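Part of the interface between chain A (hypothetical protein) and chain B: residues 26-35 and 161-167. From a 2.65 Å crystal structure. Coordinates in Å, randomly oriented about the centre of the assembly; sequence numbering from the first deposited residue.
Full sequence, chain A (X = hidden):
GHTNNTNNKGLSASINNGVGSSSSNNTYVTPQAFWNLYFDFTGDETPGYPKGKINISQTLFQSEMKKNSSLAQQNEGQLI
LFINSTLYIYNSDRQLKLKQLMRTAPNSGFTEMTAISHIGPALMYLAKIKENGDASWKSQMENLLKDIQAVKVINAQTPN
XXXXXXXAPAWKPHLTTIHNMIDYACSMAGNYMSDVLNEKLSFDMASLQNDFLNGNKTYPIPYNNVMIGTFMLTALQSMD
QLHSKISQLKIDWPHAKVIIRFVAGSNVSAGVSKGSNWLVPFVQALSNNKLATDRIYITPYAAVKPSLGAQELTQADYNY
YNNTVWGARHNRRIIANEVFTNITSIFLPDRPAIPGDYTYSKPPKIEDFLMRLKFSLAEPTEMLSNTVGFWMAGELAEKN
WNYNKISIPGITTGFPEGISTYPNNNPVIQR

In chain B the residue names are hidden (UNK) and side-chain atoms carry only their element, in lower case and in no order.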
ATOM      1  N   ASN A  26     -15.075   9.054  32.600  1.00116.19           N
ATOM      2  CA  ASN A  26     -14.204  10.164  32.983  1.00114.11           C
ATOM      3  C   ASN A  26     -14.818  11.520  32.588  1.00113.20           C
ATOM      4  O   ASN A  26     -15.322  11.669  31.471  1.00111.12           O
ATOM      5  CB  ASN A  26     -12.810   9.998  32.350  1.00112.98           C
ATOM      6  CG  ASN A  26     -11.715  10.888  32.917  1.00136.14           C
ATOM      7  OD1 ASN A  26     -11.886  11.622  33.901  1.00130.44           O
ATOM      8  ND2 ASN A  26     -10.536  10.813  32.321  1.00126.03           N
ATOM      9  N   THR A  27     -14.760  12.505  33.511  1.00107.29           N
ATOM     10  CA  THR A  27     -15.279  13.866  33.321  1.00103.04           C
ATOM     11  C   THR A  27     -14.168  14.831  32.834  1.00 98.53           C
ATOM     12  O   THR A  27     -14.436  16.023  32.661  1.00 96.19           O
ATOM     13  CB  THR A  27     -15.923  14.375  34.628  1.00112.79           C
ATOM     14  OG1 THR A  27     -15.003  14.234  35.713  1.00112.37           O
ATOM     15  CG2 THR A  27     -17.220  13.658  34.958  1.00115.43           C
ATOM     16  N   TYR A  28     -12.935  14.308  32.598  1.00 90.70           N
ATOM     17  CA  TYR A  28     -11.761  15.074  32.150  1.00 85.37           C
ATOM     18  C   TYR A  28     -12.049  15.874  30.900  1.00 81.64           C
ATOM     19  O   TYR A  28     -12.705  15.398  29.977  1.00 79.90           O
ATOM     20  CB  TYR A  28     -10.521  14.174  31.904  1.00 85.43           C
ATOM     21  CG  TYR A  28      -9.296  14.927  31.424  1.00 82.69           C
ATOM     22  CD1 TYR A  28      -8.593  15.771  32.278  1.00 85.72           C
ATOM     23  CD2 TYR A  28      -8.871  14.839  30.104  1.00 79.04           C
ATOM     24  CE1 TYR A  28      -7.483  16.491  31.837  1.00 83.49           C
ATOM     25  CE2 TYR A  28      -7.756  15.548  29.651  1.00 76.65           C
ATOM     26  CZ  TYR A  28      -7.065  16.374  30.523  1.00 83.91           C
ATOM     27  OH  TYR A  28      -5.973  17.092  30.102  1.00 81.83           O
ATOM     28  N   VAL A  29     -11.544  17.101  30.890  1.00 73.96           N
ATOM     29  CA  VAL A  29     -11.661  18.038  29.784  1.00 68.60           C
ATOM     30  C   VAL A  29     -10.284  18.635  29.540  1.00 67.40           C
ATOM     31  O   VAL A  29      -9.683  19.177  30.470  1.00 68.80           O
ATOM     32  CB  VAL A  29     -12.727  19.140  30.072  1.00 72.96           C
ATOM     33  CG1 VAL A  29     -12.711  20.226  29.004  1.00 68.99           C
ATOM     34  CG2 VAL A  29     -14.129  18.549  30.213  1.00 75.38           C
ATOM     35  N   THR A  30      -9.784  18.536  28.304  1.00 58.63           N
ATOM     36  CA  THR A  30      -8.523  19.157  27.913  1.00 55.43           C
ATOM     37  C   THR A  30      -8.619  20.678  28.168  1.00 58.46           C
ATOM     38  O   THR A  30      -9.552  21.313  27.644  1.00 56.73           O
ATOM     39  CB  THR A  30      -8.208  18.855  26.434  1.00 59.56           C
ATOM     40  OG1 THR A  30      -7.792  17.496  26.297  1.00 61.68           O
ATOM     41  CG2 THR A  30      -7.134  19.769  25.855  1.00 53.25           C
ATOM     42  N   PRO A  31      -7.679  21.255  28.977  1.00 54.39           N
ATOM     43  CA  PRO A  31      -7.691  22.715  29.211  1.00 52.28           C
ATOM     44  C   PRO A  31      -7.715  23.513  27.906  1.00 53.18           C
ATOM     45  O   PRO A  31      -7.045  23.147  26.938  1.00 50.86           O
ATOM     46  CB  PRO A  31      -6.391  22.962  29.981  1.00 54.88           C
ATOM     47  CG  PRO A  31      -6.087  21.651  30.632  1.00 62.50           C
ATOM     48  CD  PRO A  31      -6.533  20.609  29.658  1.00 57.06           C
ATOM     49  N   GLN A  32      -8.521  24.595  27.872  1.00 49.85           N
ATOM     50  CA  GLN A  32      -8.685  25.447  26.694  1.00 46.48           C
ATOM     51  C   GLN A  32      -7.347  25.999  26.178  1.00 47.88           C
ATOM     52  O   GLN A  32      -7.163  26.078  24.964  1.00 46.59           O
ATOM     53  CB  GLN A  32      -9.655  26.596  26.990  1.00 48.12           C
ATOM     54  CG  GLN A  32     -10.078  27.403  25.761  1.00 48.35           C
ATOM     55  CD  GLN A  32     -10.813  26.579  24.742  1.00 60.01           C
ATOM     56  OE1 GLN A  32     -11.819  25.924  25.047  1.00 52.76           O
ATOM     57  NE2 GLN A  32     -10.321  26.608  23.504  1.00 50.91           N
ATOM     58  N   ALA A  33      -6.419  26.363  27.086  1.00 43.51           N
ATOM     59  CA  ALA A  33      -5.105  26.865  26.705  1.00 41.36           C
ATOM     60  C   ALA A  33      -4.413  25.883  25.766  1.00 45.96           C
ATOM     61  O   ALA A  33      -3.813  26.323  24.784  1.00 45.99           O
ATOM     62  CB  ALA A  33      -4.249  27.122  27.933  1.00 43.88           C
ATOM     63  N   PHE A  34      -4.554  24.551  26.014  1.00 41.84           N
ATOM     64  CA  PHE A  34      -3.947  23.534  25.147  1.00 39.65           C
ATOM     65  C   PHE A  34      -4.600  23.508  23.748  1.00 44.28           C
ATOM     66  O   PHE A  34      -3.888  23.405  22.753  1.00 43.57           O
ATOM     67  CB  PHE A  34      -3.977  22.150  25.779  1.00 41.94           C
ATOM     68  CG  PHE A  34      -2.911  21.927  26.822  1.00 44.55           C
ATOM     69  CD1 PHE A  34      -1.570  21.842  26.463  1.00 46.53           C
ATOM     70  CD2 PHE A  34      -3.247  21.754  28.160  1.00 48.73           C
ATOM     71  CE1 PHE A  34      -0.587  21.594  27.424  1.00 49.25           C
ATOM     72  CE2 PHE A  34      -2.265  21.504  29.115  1.00 53.53           C
ATOM     73  CZ  PHE A  34      -0.940  21.420  28.739  1.00 50.97           C
ATOM     74  N   TRP A  35      -5.921  23.631  23.665  1.00 42.60           N
ATOM     75  CA  TRP A  35      -6.601  23.671  22.379  1.00 42.23           C
ATOM     76  C   TRP A  35      -6.173  24.905  21.598  1.00 42.50           C
ATOM     77  O   TRP A  35      -5.852  24.798  20.416  1.00 41.95           O
ATOM     78  CB  TRP A  35      -8.122  23.653  22.564  1.00 43.48           C
ATOM     79  CG  TRP A  35      -8.728  22.283  22.671  1.00 46.78           C
ATOM     80  CD1 TRP A  35      -9.457  21.794  23.716  1.00 52.06           C
ATOM     81  CD2 TRP A  35      -8.698  21.239  21.677  1.00 46.76           C
ATOM     82  NE1 TRP A  35      -9.884  20.508  23.441  1.00 52.65           N
ATOM     83  CE2 TRP A  35      -9.420  20.139  22.202  1.00 52.51           C
ATOM     84  CE3 TRP A  35      -8.134  21.127  20.386  1.00 46.86           C
ATOM     85  CZ2 TRP A  35      -9.608  18.951  21.481  1.00 51.78           C
ATOM     86  CZ3 TRP A  35      -8.312  19.946  19.677  1.00 48.66           C
ATOM     87  CH2 TRP A  35      -9.033  18.872  20.227  1.00 50.88           C
TER
ATOM     88  N   UNK B 161      -4.022  18.937  38.782  1.00 69.50           N
ATOM     89  CA  UNK B 161      -3.249  19.250  37.592  1.00 66.15           C
ATOM     90  C   UNK B 161      -3.791  18.373  36.496  1.00 66.02           C
ATOM     91  O   UNK B 161      -4.131  17.215  36.774  1.00 66.77           O
ATOM     92  o   UNK B 161      -0.829  18.926  35.596  1.00 64.75           O
ATOM     93  c   UNK B 161      -0.904  19.518  36.686  1.00 77.15           C
ATOM     94  n   UNK B 161      -0.251  20.641  36.913  1.00 66.89           N
ATOM     95  c   UNK B 161      -1.756  19.001  37.821  1.00 63.84           C
ATOM     96  N   UNK B 162      -3.919  18.921  35.275  1.00 57.72           N
ATOM     97  CA  UNK B 162      -4.467  18.244  34.099  1.00 54.67           C
ATOM     98  C   UNK B 162      -3.797  16.873  33.870  1.00 57.68           C
ATOM     99  O   UNK B 162      -4.471  15.915  33.501  1.00 56.25           O
ATOM    100  c   UNK B 162      -1.992  20.210  32.759  1.00 54.40           C
ATOM    101  c   UNK B 162      -2.270  18.454  31.403  1.00 49.92           C
ATOM    102  c   UNK B 162      -1.756  16.707  29.851  1.00 50.34           C
ATOM    103  c   UNK B 162      -0.016  18.273  30.457  1.00 51.57           C
ATOM    104  c   UNK B 162      -0.447  17.182  29.745  1.00 50.82           C
ATOM    105  c   UNK B 162      -2.681  17.347  30.642  1.00 50.02           C
ATOM    106  c   UNK B 162      -0.932  18.883  31.311  1.00 53.10           C
ATOM    107  c   UNK B 162      -2.927  19.308  32.342  1.00 51.50           C
ATOM    108  n   UNK B 162      -0.790  19.956  32.150  1.00 52.55           N
ATOM    109  c   UNK B 162      -4.333  19.150  32.850  1.00 51.93           C
ATOM    110  N   UNK B 163      -2.477  16.789  34.125  1.00 55.20           N
ATOM    111  CA  UNK B 163      -1.655  15.598  33.917  1.00 54.96           C
ATOM    112  C   UNK B 163      -2.048  14.449  34.844  1.00 62.22           C
ATOM    113  O   UNK B 163      -1.923  13.281  34.450  1.00 64.69           O
ATOM    114  c   UNK B 163      -0.176  15.957  34.111  1.00 54.56           C
ATOM    115  c   UNK B 163       0.869  14.923  33.730  1.00 57.18           C
ATOM    116  c   UNK B 163       0.666  14.414  32.328  1.00 55.61           C
ATOM    117  c   UNK B 163       2.249  15.482  33.911  1.00 58.15           C
ATOM    118  N   UNK B 164      -2.516  14.770  36.057  1.00 57.16           N
ATOM    119  CA  UNK B 164      -2.973  13.781  37.027  1.00 57.15           C
ATOM    120  C   UNK B 164      -4.353  13.216  36.636  1.00 61.29           C
ATOM    121  O   UNK B 164      -4.768  12.186  37.177  1.00 61.75           O
ATOM    122  c   UNK B 164      -3.048  14.412  38.427  1.00 59.77           C
ATOM    123  c   UNK B 164      -1.656  15.640  40.226  1.00110.23           C
ATOM    124  o   UNK B 164      -0.544  16.125  40.539  1.00113.83           O
ATOM    125  o   UNK B 164      -2.725  15.948  40.805  1.00105.46           O
ATOM    126  c   UNK B 164      -1.697  14.639  39.085  1.00 73.60           C
ATOM    127  N   UNK B 165      -5.063  13.896  35.710  1.00 56.64           N
ATOM    128  CA  UNK B 165      -6.428  13.565  35.309  1.00 56.53           C
ATOM    129  C   UNK B 165      -6.484  12.821  33.970  1.00 59.00           C
ATOM    130  O   UNK B 165      -7.541  12.309  33.595  1.00 59.87           O
ATOM    131  o   UNK B 165      -8.129  17.746  37.171  1.00108.45           O
ATOM    132  c   UNK B 165      -8.454  16.755  36.509  1.00110.65           C
ATOM    133  c   UNK B 165      -7.699  15.441  36.625  1.00 79.60           C
ATOM    134  n   UNK B 165      -9.477  16.805  35.656  1.00104.99           N
ATOM    135  c   UNK B 165      -7.279  14.861  35.252  1.00 58.78           C
ATOM    136  N   UNK B 166      -5.350  12.733  33.263  1.00 53.21           N
ATOM    137  CA  UNK B 166      -5.239  12.069  31.963  1.00 51.23           C
ATOM    138  C   UNK B 166      -5.208  10.536  32.165  1.00 57.35           C
ATOM    139  O   UNK B 166      -4.598  10.044  33.128  1.00 58.02           O
ATOM    140  c   UNK B 166      -3.976  12.604  31.207  1.00 53.09           C
ATOM    141  c   UNK B 166      -4.228  13.989  30.643  1.00 52.66           C
ATOM    142  c   UNK B 166      -3.497  11.659  30.102  1.00 51.24           C
ATOM    143  N   UNK B 167      -5.852   9.797  31.240  1.00 54.09           N
ATOM    144  CA  UNK B 167      -5.870   8.339  31.232  1.00 54.26           C
ATOM    145  C   UNK B 167      -4.668   7.838  30.433  1.00 58.46           C
ATOM    146  O   UNK B 167      -4.736   7.636  29.205  1.00 56.96           O
ATOM    147  c   UNK B 167      -7.198   7.804  30.664  1.00 55.62           C
ATOM    148  c   UNK B 167      -7.284   6.293  30.503  1.00 68.79           C
ATOM    149  n   UNK B 167      -6.955   5.553  31.560  1.00 63.19           N
ATOM    150  o   UNK B 167      -7.680   5.780  29.440  1.00 51.20           O
TER

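Position 161 carries four side-chain atoms, two carbons in a row with the second bearing one oxygen and one nitrogen, and none of them reaches the chain A stretch. That is a short amide, Asn161(B). It sits at the N-cap of a short, weakly bonded helix, and Asn161(B) OD1 accepts from the backbone N of residue 163 at 3.1 Å, satisfying an amide that has no acceptor in the first turn.

Position 162 has one carbon leading to fused five- and six-membered rings of eight carbons and one nitrogen; Phe34(A) lies over one face of the rings, the OH of Tyr28(A) comes to their edge, and Pro31(A) CG packs 3.8 Å from the CB of 162. Only tryptophan provides such a side chain. Trp162(B) thus meets three side chains in different ways, Phe34(A) alone over a face: Phe34(A) CZ is 3.6 Å from Trp162(B) CE2, and Tyr28(A) OH is 3.3 Å from Trp162(B) CE3. Its NE1 is hydrogen-bonded elsewhere in the structure, so the large ring can be buried without stranding its polar atom.

At position 163 four carbons fork at the second, and the CA-to-CB bond points away from the chain A stretch: Leu163(B), buried in the assembly, though not by this stretch, which suits an apolar side chain.

Position 164 shows three carbons, the third carrying two oxygens, a carboxylate. The CA-to-CB bond of Glu164(B) also points away from the chain A stretch, and the residue is exposed, a natural setting for a charge.

Position 165 again has three carbons, but the third carries one oxygen and one nitrogen, and the CB of 165 lies 3.4 Å from Tyr28(A) CD1. This is Gln165(B): the aliphatic base of the side chain packs against the aromatic ring, while its polar end suits a partly exposed place.

Position 166 has three carbons, branched at the first, and one terminal carbon of 166 is 3.7 Å from Tyr28(A) CZ, which identifies Val166(B). Though its CA-to-CB bond points sideways, the compact side chain brings CG2 into this contact.

Position 167 repeats the pattern of two carbons with an oxygen and a nitrogen on the second. Asn167(B) is partly exposed and makes no close contact with this stretch of chain A, a place where a polar amide is readily accommodated.

The contact works by apolar packing, with no hydrogen bond between the stretches. Tyr28(A) is its centre on chain A, touching Trp162(B), Gln165(B) and Val166(B); its hydroxyl is hydrogen-bonded elsewhere in the structure. Beside it, Phe34(A) directs its edge toward the face of Trp162(B), with centroids of the Phe34(A) ring and the Trp162(B) six-membered ring 4.8 Å apart and planes at 63°. Together the two stretches bury 352 Å², largely through these aromatic side chains.

Chain B 161-167: NWLEQVN
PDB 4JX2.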